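Local coordinates for phage tail sheath protein (Desulfitobacterium hafniense, PDB 3HXL) that probably assembles into the sheath that surrounds the tube of a contractile phage tail, as do other members of the myoviral tail sheath family, at residues A96-G101 / A173-G178; I117-Q122 / T168-A173; R278-L283 / Q391-I396; F341-V346 / P424-E429. All blocks are in the same frame, centred on the assembly; numbering follows the deposited sequence.

Contact 1. Residues A96-G101 / A173-G178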
loop_
_atom_site.group_PDB
_atom_site.type_symbol
_atom_site.label_atom_id
_atom_site.label_comp_id
_atom_site.label_asym_id
_atom_site.label_seq_id
_atom_site.Cartn_x
_atom_site.Cartn_y
_atom_site.Cartn_z
ATOM N N ALA A 96 -26.984 1.398 -8.497
ATOM C CA ALA A 96 -27.830 1.558 -9.668
ATOM C C ALA A 96 -28.888 0.469 -9.592
ATOM O O ALA A 96 -28.689 -0.557 -8.936
ATOM C CB ALA A 96 -27.013 1.408 -10.942
ATOM N N ALA A 97 -30.015 0.687 -10.256
ATOM C CA ALA A 97 -31.079 -0.303 -10.230
ATOM C C ALA A 97 -32.092 -0.065 -11.339
ATOM O O ALA A 97 -32.070 0.966 -12.008
ATOM C CB ALA A 97 -31.774 -0.278 -8.872
ATOM N N VAL A 98 -32.968 -1.044 -11.533
ATOM C CA VAL A 98 -34.009 -0.961 -12.549
ATOM C C VAL A 98 -35.110 -1.948 -12.173
ATOM O O VAL A 98 -34.838 -2.995 -11.582
ATOM C CB VAL A 98 -33.450 -1.300 -13.963
ATOM C CG1 VAL A 98 -33.028 -2.763 -14.034
ATOM C CG2 VAL A 98 -34.494 -0.984 -15.027
ATOM N N THR A 99 -36.353 -1.598 -12.490
ATOM C CA THR A 99 -37.489 -2.461 -12.192
ATOM C C THR A 99 -38.249 -2.809 -13.468
ATOM O O THR A 99 -38.585 -1.934 -14.262
ATOM C CB THR A 99 -38.481 -1.796 -11.198
ATOM O OG1 THR A 99 -37.844 -1.610 -9.927
ATOM C CG2 THR A 99 -39.717 -2.675 -11.007
ATOM N N VAL A 100 -38.503 -4.096 -13.658
ATOM C CA VAL A 100 -39.243 -4.580 -14.814
ATOM C C VAL A 100 -40.376 -5.434 -14.257
ATOM O O VAL A 100 -40.165 -6.575 -13.834
ATOM C CB VAL A 100 -38.349 -5.435 -15.740
ATOM C CG1 VAL A 100 -39.155 -5.938 -16.933
ATOM C CG2 VAL A 100 -37.166 -4.607 -16.222
ATOM N N GLY A 101 -41.578 -4.868 -14.237
ATOM C CA GLY A 101 -42.719 -5.588 -13.706
ATOM C C GLY A 101 -42.591 -5.778 -12.206
ATOM O O GLY A 101 -42.520 -4.805 -11.451
ATOM N N ALA A 173 -33.038 -3.653 -20.214
ATOM C CA ALA A 173 -33.399 -2.737 -19.143
ATOM C C ALA A 173 -32.150 -2.390 -18.343
ATOM O O ALA A 173 -31.831 -3.049 -17.356
ATOM C CB ALA A 173 -34.441 -3.378 -18.237
ATOM N N PRO A 174 -31.417 -1.356 -18.775
ATOM C CA PRO A 174 -30.193 -0.918 -18.098
ATOM C C PRO A 174 -30.480 -0.390 -16.699
ATOM O O PRO A 174 -31.488 0.278 -16.477
ATOM C CB PRO A 174 -29.662 0.179 -19.022
ATOM C CG PRO A 174 -30.172 -0.236 -20.373
ATOM C CD PRO A 174 -31.588 -0.639 -20.050
ATOM N N LEU A 175 -29.605 -0.700 -15.749
ATOM C CA LEU A 175 -29.793 -0.203 -14.394
ATOM C C LEU A 175 -29.371 1.263 -14.412
ATOM O O LEU A 175 -28.491 1.643 -15.179
ATOM C CB LEU A 175 -28.933 -0.990 -13.401
ATOM C CG LEU A 175 -29.409 -2.385 -12.979
ATOM C CD1 LEU A 175 -29.304 -3.368 -14.134
ATOM C CD2 LEU A 175 -28.560 -2.859 -11.804
ATOM N N ILE A 176 -30.007 2.088 -13.589
ATOM C CA ILE A 176 -29.664 3.504 -13.551
ATOM C C ILE A 176 -29.657 4.072 -12.140
ATOM O O ILE A 176 -29.961 3.375 -11.173
ATOM C CB ILE A 176 -30.636 4.357 -14.408
ATOM C CG1 ILE A 176 -32.062 4.245 -13.862
ATOM C CG2 ILE A 176 -30.578 3.914 -15.862
ATOM C CD1 ILE A 176 -32.715 2.903 -14.098
ATOM N N ASN A 177 -29.308 5.355 -12.050
ATOM C CA ASN A 177 -29.239 6.083 -10.790
ATOM C C ASN A 177 -27.993 5.759 -9.973
ATOM O O ASN A 177 -27.887 6.152 -8.813
ATOM C CB ASN A 177 -30.490 5.833 -9.942
ATOM C CG ASN A 177 -31.705 6.556 -10.480
ATOM O OD1 ASN A 177 -31.654 7.756 -10.747
ATOM N ND2 ASN A 177 -32.809 5.835 -10.635
ATOM N N GLY A 178 -27.052 5.044 -10.576
ATOM C CA GLY A 178 -25.832 4.716 -9.863
ATOM C C GLY A 178 -24.872 5.892 -9.896
ATOM O O GLY A 178 -24.891 6.682 -10.840
#
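A97 and I176 form a single antiparallel bridge in the beta-sandwich domain, at a point where strand 97-100, outermost in one sheet, meets the chain just leaving strand 170-174, outermost in the other. This is a hydrogen-bonded pair: A97 N donates to I176 O at 2.8 Å, and I176 N returns a nearly straight bond (175°) to A97 O. A CA-H...O contact from A96 CA to I176 O, 3.2 Å long, flanks the bridge, so this carbonyl is approached by two neighbouring residues. Side chains carry the rest of the contact. V98 points toward segment 173-178 and divides its methyls: CG1, set between the backbone N and the carbonyl carbon (chi1 67°), meets L175 CD1 at 3.8 Å, while CG2 lies 4.0 Å from A173 CB. The V98 and L175 side chains cross at about a right angle. The A173 methyl is met a second time by V100 CG2, at 3.6 Å. At the other end of the contact, A96 CB packs 3.9 Å from L175 CB and also comes close to the backbone N of G178. Further out, backbone bonds of A96 with A107 and of V98 with V105 hold the first strand in its own sheet, and L175 is bonded through its backbone to I117 of the opposing one. Beyond the bridge, G178 N is fixed by a hydrogen bond to N115 OD1.

Contact 2. Residues I117-Q122 / T168-A173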
loop_
_atom_site.group_PDB
_atom_site.type_symbol
_atom_site.label_atom_id
_atom_site.label_comp_id
_atom_site.label_asym_id
_atom_site.label_seq_id
_atom_site.Cartn_x
_atom_site.Cartn_y
_atom_site.Cartn_z
ATOM N N ILE A 117 -24.551 -1.904 -16.241
ATOM C CA ILE A 117 -25.227 -3.192 -16.167
ATOM C C ILE A 117 -26.580 -3.093 -16.857
ATOM O O ILE A 117 -27.280 -2.087 -16.731
ATOM C CB ILE A 117 -25.445 -3.615 -14.703
ATOM C CG1 ILE A 117 -24.122 -3.523 -13.934
ATOM C CG2 ILE A 117 -25.977 -5.047 -14.649
ATOM C CD1 ILE A 117 -24.239 -3.852 -12.459
ATOM N N THR A 118 -26.943 -4.135 -17.591
ATOM C CA THR A 118 -28.225 -4.161 -18.283
ATOM C C THR A 118 -28.890 -5.516 -18.107
ATOM O O THR A 118 -28.252 -6.560 -18.255
ATOM C CB THR A 118 -28.063 -3.879 -19.793
ATOM O OG1 THR A 118 -27.529 -2.564 -19.980
ATOM C CG2 THR A 118 -29.412 -3.969 -20.503
ATOM N N LEU A 119 -30.178 -5.486 -17.785
ATOM C CA LEU A 119 -30.953 -6.704 -17.584
ATOM C C LEU A 119 -31.647 -7.123 -18.875
ATOM O O LEU A 119 -32.179 -6.289 -19.604
ATOM C CB LEU A 119 -32.008 -6.479 -16.500
ATOM C CG LEU A 119 -33.068 -7.575 -16.366
ATOM C CD1 LEU A 119 -32.437 -8.830 -15.792
ATOM C CD2 LEU A 119 -34.199 -7.087 -15.476
ATOM N N VAL A 120 -31.627 -8.423 -19.145
ATOM C CA VAL A 120 -32.270 -8.986 -20.325
ATOM C C VAL A 120 -33.091 -10.200 -19.891
ATOM O O VAL A 120 -32.562 -11.133 -19.279
ATOM C CB VAL A 120 -31.225 -9.422 -21.382
ATOM C CG1 VAL A 120 -31.923 -10.102 -22.561
ATOM C CG2 VAL A 120 -30.446 -8.207 -21.875
ATOM N N ILE A 121 -34.388 -10.168 -20.195
ATOM C CA ILE A 121 -35.305 -11.254 -19.847
ATOM C C ILE A 121 -36.053 -11.685 -21.105
ATOM O O ILE A 121 -36.858 -10.934 -21.655
ATOM C CB ILE A 121 -36.332 -10.804 -18.773
ATOM C CG1 ILE A 121 -35.596 -10.341 -17.513
ATOM C CG2 ILE A 121 -37.259 -11.959 -18.415
ATOM C CD1 ILE A 121 -36.517 -9.776 -16.447
ATOM N N GLN A 122 -35.765 -12.896 -21.563
ATOM C CA GLN A 122 -36.392 -13.429 -22.759
ATOM C C GLN A 122 -36.929 -14.828 -22.502
ATOM O O GLN A 122 -36.309 -15.629 -21.798
ATOM C CB GLN A 122 -35.374 -13.461 -23.907
ATOM C CG GLN A 122 -34.878 -12.084 -24.330
ATOM C CD GLN A 122 -35.889 -11.328 -25.176
ATOM O OE1 GLN A 122 -36.123 -11.676 -26.334
ATOM N NE2 GLN A 122 -36.499 -10.296 -24.598
ATOM N N THR A 168 -41.409 -10.749 -16.320
ATOM C CA THR A 168 -41.872 -10.079 -17.529
ATOM C C THR A 168 -40.656 -9.902 -18.434
ATOM O O THR A 168 -39.566 -9.593 -17.956
ATOM C CB THR A 168 -42.458 -8.683 -17.214
ATOM O OG1 THR A 168 -43.732 -8.828 -16.575
ATOM C CG2 THR A 168 -42.617 -7.866 -18.489
ATOM N N GLU A 169 -40.841 -10.092 -19.735
ATOM C CA GLU A 169 -39.741 -9.957 -20.686
ATOM C C GLU A 169 -39.241 -8.528 -20.861
ATOM O O GLU A 169 -39.920 -7.566 -20.510
ATOM C CB GLU A 169 -40.149 -10.492 -22.059
ATOM C CG GLU A 169 -40.181 -12.003 -22.176
ATOM C CD GLU A 169 -40.417 -12.459 -23.606
ATOM O OE1 GLU A 169 -41.493 -12.146 -24.161
ATOM O OE2 GLU A 169 -39.523 -13.122 -24.175
ATOM N N THR A 170 -38.038 -8.408 -21.408
ATOM C CA THR A 170 -37.434 -7.114 -21.690
ATOM C C THR A 170 -36.242 -7.328 -22.606
ATOM O O THR A 170 -35.399 -8.188 -22.353
ATOM C CB THR A 170 -36.970 -6.375 -20.403
ATOM O OG1 THR A 170 -36.301 -5.162 -20.769
ATOM C CG2 THR A 170 -36.026 -7.239 -19.579
ATOM N N ALA A 171 -36.188 -6.558 -23.685
ATOM C CA ALA A 171 -35.096 -6.664 -24.639
ATOM C C ALA A 171 -33.844 -6.054 -24.027
ATOM O O ALA A 171 -32.727 -6.440 -24.360
ATOM C CB ALA A 171 -35.460 -5.939 -25.937
ATOM N N GLY A 172 -34.040 -5.103 -23.121
ATOM C CA GLY A 172 -32.910 -4.458 -22.482
ATOM C C GLY A 172 -33.360 -3.419 -21.483
ATOM O O GLY A 172 -33.991 -2.429 -21.852
ATOM N N ALA A 173 -33.038 -3.653 -20.214
ATOM C CA ALA A 173 -33.399 -2.737 -19.143
ATOM C C ALA A 173 -32.150 -2.390 -18.343
ATOM O O ALA A 173 -31.831 -3.049 -17.356
ATOM C CB ALA A 173 -34.441 -3.378 -18.237
#
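L119 and A173 exchange two backbone hydrogen bonds, A173 N to L119 O at 2.8 Å and L119 N to A173 O at 3.0 Å. I121 and T170 form the second antiparallel hydrogen-bonded pair, in which T170 N to I121 O measures 2.8 Å and I121 N to T170 O 3.1 Å. Between the two pairs the register slips by one residue, a beta bulge, and the chain turns its corner at A171. Strand 170-174 is an outermost strand, within this chain, of the four-stranded sheet of the beta-sandwich domain. Apolar contacts lie on the sheet face of L119, I121, T170 and A173, which is packed against V98, V100 and L103 of the other sheet. T170 CG2, placed between its backbone N and carbonyl carbon, comes 3.7 Å from I121 CB, and L119 CB lies 4.3 Å from A173 CB. Polar side-chain contacts gather at the far end. Q122 is bent at chi2 (-77°), which sets CD; its NE2 makes weak hydrogen bonds to T170 O and I121 O. The E169 chain, extended beyond CG, crosses Q122 at about a right angle, and its OE2 accepts a hydrogen bond from E123 N.

Contact 3. Residues R278-L283 / Q391-I396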
loop_
_atom_site.group_PDB
_atom_site.type_symbol
_atom_site.label_atom_id
_atom_site.label_comp_id
_atom_site.label_asym_id
_atom_site.label_seq_id
_atom_site.Cartn_x
_atom_site.Cartn_y
_atom_site.Cartn_z
ATOM N N ARG A 278 14.261 -3.247 -1.133
ATOM C CA ARG A 278 14.900 -3.994 -0.047
ATOM C C ARG A 278 15.722 -3.035 0.799
ATOM O O ARG A 278 16.024 -1.920 0.363
ATOM C CB ARG A 278 15.834 -5.075 -0.610
ATOM C CG ARG A 278 15.223 -5.983 -1.662
ATOM C CD ARG A 278 16.240 -7.022 -2.136
ATOM N NE ARG A 278 15.878 -7.609 -3.424
ATOM C CZ ARG A 278 14.762 -8.294 -3.653
ATOM N NH1 ARG A 278 13.886 -8.490 -2.676
ATOM N NH2 ARG A 278 14.517 -8.777 -4.864
ATOM N N VAL A 279 16.107 -3.465 1.998
ATOM C CA VAL A 279 16.894 -2.609 2.882
ATOM C C VAL A 279 18.266 -2.248 2.328
ATOM O O VAL A 279 18.938 -1.365 2.853
ATOM C CB VAL A 279 17.069 -3.252 4.281
ATOM C CG1 VAL A 279 15.717 -3.373 4.953
ATOM C CG2 VAL A 279 17.736 -4.619 4.161
ATOM N N ASN A 280 18.683 -2.929 1.266
ATOM C CA ASN A 280 19.978 -2.638 0.657
ATOM C C ASN A 280 19.802 -1.969 -0.705
ATOM O O ASN A 280 20.774 -1.789 -1.437
ATOM C CB ASN A 280 20.799 -3.927 0.496
ATOM C CG ASN A 280 20.085 -4.980 -0.339
ATOM O OD1 ASN A 280 19.006 -4.740 -0.877
ATOM N ND2 ASN A 280 20.695 -6.156 -0.454
ATOM N N GLU A 281 18.566 -1.598 -1.040
ATOM C CA GLU A 281 18.288 -0.968 -2.332
ATOM C C GLU A 281 17.828 0.484 -2.249
ATOM O O GLU A 281 17.070 0.863 -1.355
ATOM C CB GLU A 281 17.227 -1.761 -3.107
ATOM C CG GLU A 281 17.557 -3.233 -3.351
ATOM C CD GLU A 281 16.466 -3.952 -4.137
ATOM O OE1 GLU A 281 15.280 -3.547 -4.025
ATOM O OE2 GLU A 281 16.792 -4.934 -4.855
ATOM N N SER A 282 18.292 1.287 -3.201
ATOM C CA SER A 282 17.928 2.699 -3.282
ATOM C C SER A 282 17.231 2.927 -4.618
ATOM O O SER A 282 17.607 2.330 -5.629
ATOM C CB SER A 282 19.181 3.578 -3.195
ATOM O OG SER A 282 18.897 4.899 -3.616
ATOM N N LEU A 283 16.214 3.781 -4.633
ATOM C CA LEU A 283 15.492 4.053 -5.872
ATOM C C LEU A 283 16.210 5.059 -6.772
ATOM O O LEU A 283 15.819 5.258 -7.915
ATOM C CB LEU A 283 14.079 4.576 -5.567
ATOM C CG LEU A 283 13.127 3.634 -4.825
ATOM C CD1 LEU A 283 11.743 4.283 -4.726
ATOM C CD2 LEU A 283 13.027 2.308 -5.573
ATOM N N GLN A 391 25.056 -6.937 7.144
ATOM C CA GLN A 391 26.328 -6.641 6.503
ATOM C C GLN A 391 26.569 -7.581 5.326
ATOM O O GLN A 391 27.147 -7.178 4.315
ATOM C CB GLN A 391 27.464 -6.760 7.516
ATOM C CG GLN A 391 28.820 -6.339 6.980
ATOM C CD GLN A 391 29.859 -6.246 8.076
ATOM O OE1 GLN A 391 30.092 -7.209 8.809
ATOM N NE2 GLN A 391 30.488 -5.082 8.198
ATOM N N ASP A 392 26.117 -8.826 5.455
ATOM C CA ASP A 392 26.283 -9.810 4.388
ATOM C C ASP A 392 25.494 -9.442 3.137
ATOM O O ASP A 392 25.915 -9.751 2.021
ATOM C CB ASP A 392 25.846 -11.203 4.846
ATOM C CG ASP A 392 26.744 -11.773 5.924
ATOM O OD1 ASP A 392 27.969 -11.522 5.880
ATOM O OD2 ASP A 392 26.226 -12.489 6.807
ATOM N N ILE A 393 24.340 -8.801 3.319
ATOM C CA ILE A 393 23.520 -8.402 2.180
ATOM C C ILE A 393 23.854 -6.986 1.759
ATOM O O ILE A 393 23.120 -6.368 0.986
ATOM C CB ILE A 393 22.012 -8.466 2.489
ATOM C CG1 ILE A 393 21.647 -7.432 3.557
ATOM C CG2 ILE A 393 21.633 -9.873 2.935
ATOM C CD1 ILE A 393 20.155 -7.287 3.758
ATOM N N ASP A 394 24.965 -6.480 2.281
ATOM C CA ASP A 394 25.440 -5.140 1.968
ATOM C C ASP A 394 24.460 -4.021 2.340
ATOM O O ASP A 394 24.347 -3.023 1.619
ATOM C CB ASP A 394 25.801 -5.049 0.478
ATOM C CG ASP A 394 26.892 -6.033 0.077
ATOM O OD1 ASP A 394 27.988 -5.996 0.682
ATOM O OD2 ASP A 394 26.659 -6.843 -0.848
ATOM N N ALA A 395 23.749 -4.195 3.453
ATOM C CA ALA A 395 22.808 -3.181 3.940
ATOM C C ALA A 395 23.603 -2.218 4.822
ATOM O O ALA A 395 23.339 -1.015 4.852
ATOM C CB ALA A 395 21.682 -3.832 4.739
ATOM N N ILE A 396 24.574 -2.766 5.550
ATOM C CA ILE A 396 25.444 -1.962 6.401
ATOM C C ILE A 396 26.878 -2.388 6.136
ATOM O O ILE A 396 27.120 -3.391 5.467
ATOM C CB ILE A 396 25.154 -2.158 7.905
ATOM C CG1 ILE A 396 25.435 -3.609 8.310
ATOM C CG2 ILE A 396 23.702 -1.769 8.206
ATOM C CD1 ILE A 396 25.344 -3.862 9.809
HETATM O O HOH W 1 21.476 0.083 3.187
HETATM O O HOH W 2 24.102 -2.227 -1.729
#
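N280 and A395 bring the two backbones closest, their CA atoms 4.4 Å apart. N280 is the third residue of a type I beta turn from R278 to E281, closed by a 2.9 Å bond from E281 N to R278 O; the opposing segment carries the last residues of helix 373-392 and the chain that follows, I393 being the first residue to leave the helix. One water bridges the backbones, donating to V279 O and to A395 O, the latter at 2.7 Å. Among the side chains, N280 makes the direct polar link. Its CG sits between the backbone N and the carbonyl carbon (chi1 58°), and ND2 gives a nearly straight 2.8 Å bond (171°) to I393 O. The oxygen lies in the plane of the N280 amide and the donor in the carbonyl plane. Beside this bond V279 CG2 packs 3.6 Å from I393 CD1, the two side chains crossing obliquely, and 4.1 Å from A395 CB. The turn is braced by E281, whose OE1 accepts from R278 N and whose OE2 forms a salt bridge with R278 NE at 3.2 Å. D394, with positive phi, is the C-prime residue of a Schellman motif (A395 N to L390 O, D394 N to Q391 O). A beta turn of the subtilisin-like domain sits against this Schellman-capped helix end of the C-terminal domain.

Contact 4. Residues F341-V346 / P424-E429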
loop_
_atom_site.group_PDB
_atom_site.type_symbol
_atom_site.label_atom_id
_atom_site.label_comp_id
_atom_site.label_asym_id
_atom_site.label_seq_id
_atom_site.Cartn_x
_atom_site.Cartn_y
_atom_site.Cartn_z
ATOM N N PHE A 341 19.507 10.674 7.263
ATOM C CA PHE A 341 18.110 10.320 7.495
ATOM C C PHE A 341 17.165 10.723 6.363
ATOM O O PHE A 341 16.011 10.288 6.324
ATOM C CB PHE A 341 17.609 10.916 8.818
ATOM C CG PHE A 341 18.114 10.191 10.037
ATOM C CD1 PHE A 341 19.371 10.467 10.558
ATOM C CD2 PHE A 341 17.345 9.201 10.639
ATOM C CE1 PHE A 341 19.860 9.764 11.665
ATOM C CE2 PHE A 341 17.826 8.493 11.744
ATOM C CZ PHE A 341 19.082 8.776 12.255
ATOM N N ALA A 342 17.651 11.544 5.441
ATOM C CA ALA A 342 16.835 11.984 4.312
ATOM C C ALA A 342 16.810 10.935 3.200
ATOM O O ALA A 342 15.976 10.999 2.296
ATOM C CB ALA A 342 17.371 13.307 3.763
ATOM N N LYS A 343 17.728 9.974 3.270
ATOM C CA LYS A 343 17.817 8.916 2.265
ATOM C C LYS A 343 16.876 7.774 2.623
ATOM O O LYS A 343 16.959 7.202 3.710
ATOM C CB LYS A 343 19.260 8.410 2.168
ATOM C CG LYS A 343 20.259 9.509 1.785
ATOM C CD LYS A 343 21.706 9.017 1.761
ATOM C CE LYS A 343 22.669 10.160 1.422
ATOM N NZ LYS A 343 24.101 9.737 1.432
ATOM N N ASN A 344 15.988 7.430 1.701
ATOM C CA ASN A 344 15.019 6.378 1.983
ATOM C C ASN A 344 15.614 5.001 2.239
ATOM O O ASN A 344 15.040 4.209 2.993
ATOM C CB ASN A 344 13.957 6.352 0.888
ATOM C CG ASN A 344 13.055 7.565 0.965
ATOM O OD1 ASN A 344 12.625 7.940 2.061
ATOM N ND2 ASN A 344 12.769 8.194 -0.180
ATOM N N ARG A 345 16.766 4.710 1.642
ATOM C CA ARG A 345 17.398 3.418 1.895
ATOM C C ARG A 345 17.881 3.389 3.346
ATOM O O ARG A 345 17.833 2.353 4.000
ATOM C CB ARG A 345 18.588 3.176 0.956
ATOM C CG ARG A 345 19.421 1.967 1.393
ATOM C CD ARG A 345 20.339 1.459 0.295
ATOM N NE ARG A 345 21.164 2.513 -0.272
ATOM C CZ ARG A 345 22.059 2.322 -1.235
ATOM N NH1 ARG A 345 22.245 1.101 -1.738
ATOM N NH2 ARG A 345 22.757 3.354 -1.701
ATOM N N VAL A 346 18.353 4.528 3.852
ATOM C CA VAL A 346 18.805 4.582 5.241
ATOM C C VAL A 346 17.591 4.305 6.128
ATOM O O VAL A 346 17.666 3.533 7.087
ATOM C CB VAL A 346 19.418 5.960 5.590
ATOM C CG1 VAL A 346 19.631 6.090 7.106
ATOM C CG2 VAL A 346 20.750 6.115 4.869
ATOM N N PRO A 424 25.176 2.442 7.670
ATOM C CA PRO A 424 24.468 2.191 6.410
ATOM C C PRO A 424 25.430 2.365 5.239
ATOM O O PRO A 424 26.272 3.260 5.258
ATOM C CB PRO A 424 23.376 3.259 6.407
ATOM C CG PRO A 424 23.103 3.462 7.859
ATOM C CD PRO A 424 24.495 3.490 8.449
ATOM N N VAL A 425 25.304 1.516 4.226
ATOM C CA VAL A 425 26.180 1.600 3.061
ATOM C C VAL A 425 26.163 2.975 2.404
ATOM O O VAL A 425 27.199 3.480 1.968
ATOM C CB VAL A 425 25.799 0.554 2.004
ATOM C CG1 VAL A 425 26.181 -0.828 2.488
ATOM C CG2 VAL A 425 24.306 0.624 1.724
ATOM N N ASP A 426 24.986 3.584 2.332
ATOM C CA ASP A 426 24.866 4.903 1.723
ATOM C C ASP A 426 24.978 5.987 2.788
ATOM O O ASP A 426 24.093 6.829 2.936
ATOM C CB ASP A 426 23.534 5.019 0.968
ATOM C CG ASP A 426 22.329 4.782 1.860
ATOM O OD1 ASP A 426 22.311 3.770 2.597
ATOM O OD2 ASP A 426 21.392 5.605 1.813
ATOM N N SER A 427 26.083 5.960 3.526
ATOM C CA SER A 427 26.321 6.926 4.588
ATOM C C SER A 427 27.750 6.771 5.105
ATOM O O SER A 427 28.169 5.672 5.465
ATOM C CB SER A 427 25.322 6.696 5.726
ATOM O OG SER A 427 25.498 7.632 6.776
ATOM N N ILE A 428 28.499 7.867 5.135
ATOM C CA ILE A 428 29.877 7.826 5.613
ATOM C C ILE A 428 29.952 8.187 7.091
ATOM O O ILE A 428 30.997 8.607 7.590
ATOM C CB ILE A 428 30.791 8.792 4.818
ATOM C CG1 ILE A 428 30.358 10.245 5.041
ATOM C CG2 ILE A 428 30.765 8.428 3.340
ATOM C CD1 ILE A 428 28.991 10.597 4.479
ATOM N N GLU A 429 28.835 8.018 7.786
ATOM C CA GLU A 429 28.764 8.321 9.205
ATOM C C GLU A 429 27.983 7.217 9.920
ATOM O O GLU A 429 26.911 6.815 9.468
ATOM C CB GLU A 429 28.087 9.676 9.398
ATOM C CG GLU A 429 28.006 10.147 10.832
ATOM C CD GLU A 429 27.526 11.581 10.937
ATOM O OE1 GLU A 429 28.244 12.484 10.451
ATOM O OE2 GLU A 429 26.433 11.807 11.501
#
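D426 pushes its carboxylate into the first turn of helix 344-364, against K343, R345 and V346, and this is the tightly packed part of the contact. The CG of D426 stands between the backbone N and the carbonyl carbon (chi1 58°), which turns it toward R345 NE and V346 CG2. OD2 comes 3.2 Å from V346 CG2 and 3.4 Å from K343 CD, so the oxygen is flanked by aliphatic carbons. OD1 forms a salt bridge with R345 NE at 3.3 Å, and the R345 and D426 side chains slide past each other in opposite directions. D426 is poorly ordered, which makes these carboxylate distances less certain. The guanidinium and carboxylate planes are 44° apart, which leaves the pair far from coplanar. Deeper in, V346 CG2 rests 4.2 Å from P424 CB, and both residues touch I431 of strand 431-438. The other side is looser. K343, at the N-cap position of the helix, runs its extended chain past D426, and its NZ donates a hydrogen bond to D426 O at 3.3 Å, from above the carbonyl plane; NZ is 5.0 Å from OD2, not in contact, though the opposite charges may still attract. V425 CG2 lies over one face of the R345 guanidinium, displaced toward its rim, while R345 NH1 is hydrogen-bonded to N280 O. D426 is also the centre of an inverse gamma turn, with a weak bond from S427 N to V425 O, and the arrangement joins that turn to a helix N-terminus within the C-terminal domain of the sheath protein.

Overall arrangement
After N-terminal strands and helices that include part of the mixed sheet, the chain enters the beta-sandwich domain. Contact 1 closes the loop from 96-101 to 173-178, and contact 2, from 117-122 to 168-173, is nested inside it; the two share A173 and together tie strand 170-174 to both sheets. The chain then passes to the opposite side of the molecule, where contact 3 opens at 278-283 and contact 4 at 341-346. These cross, because 391-396 closes contact 3 before 424-429 closes contact 4. Contact 3 joins the subtilisin-like domain to the C-terminal domain, within which contact 4 lies. Their centres are about 10 Å apart, those of contacts 1 and 3 about 56 Å.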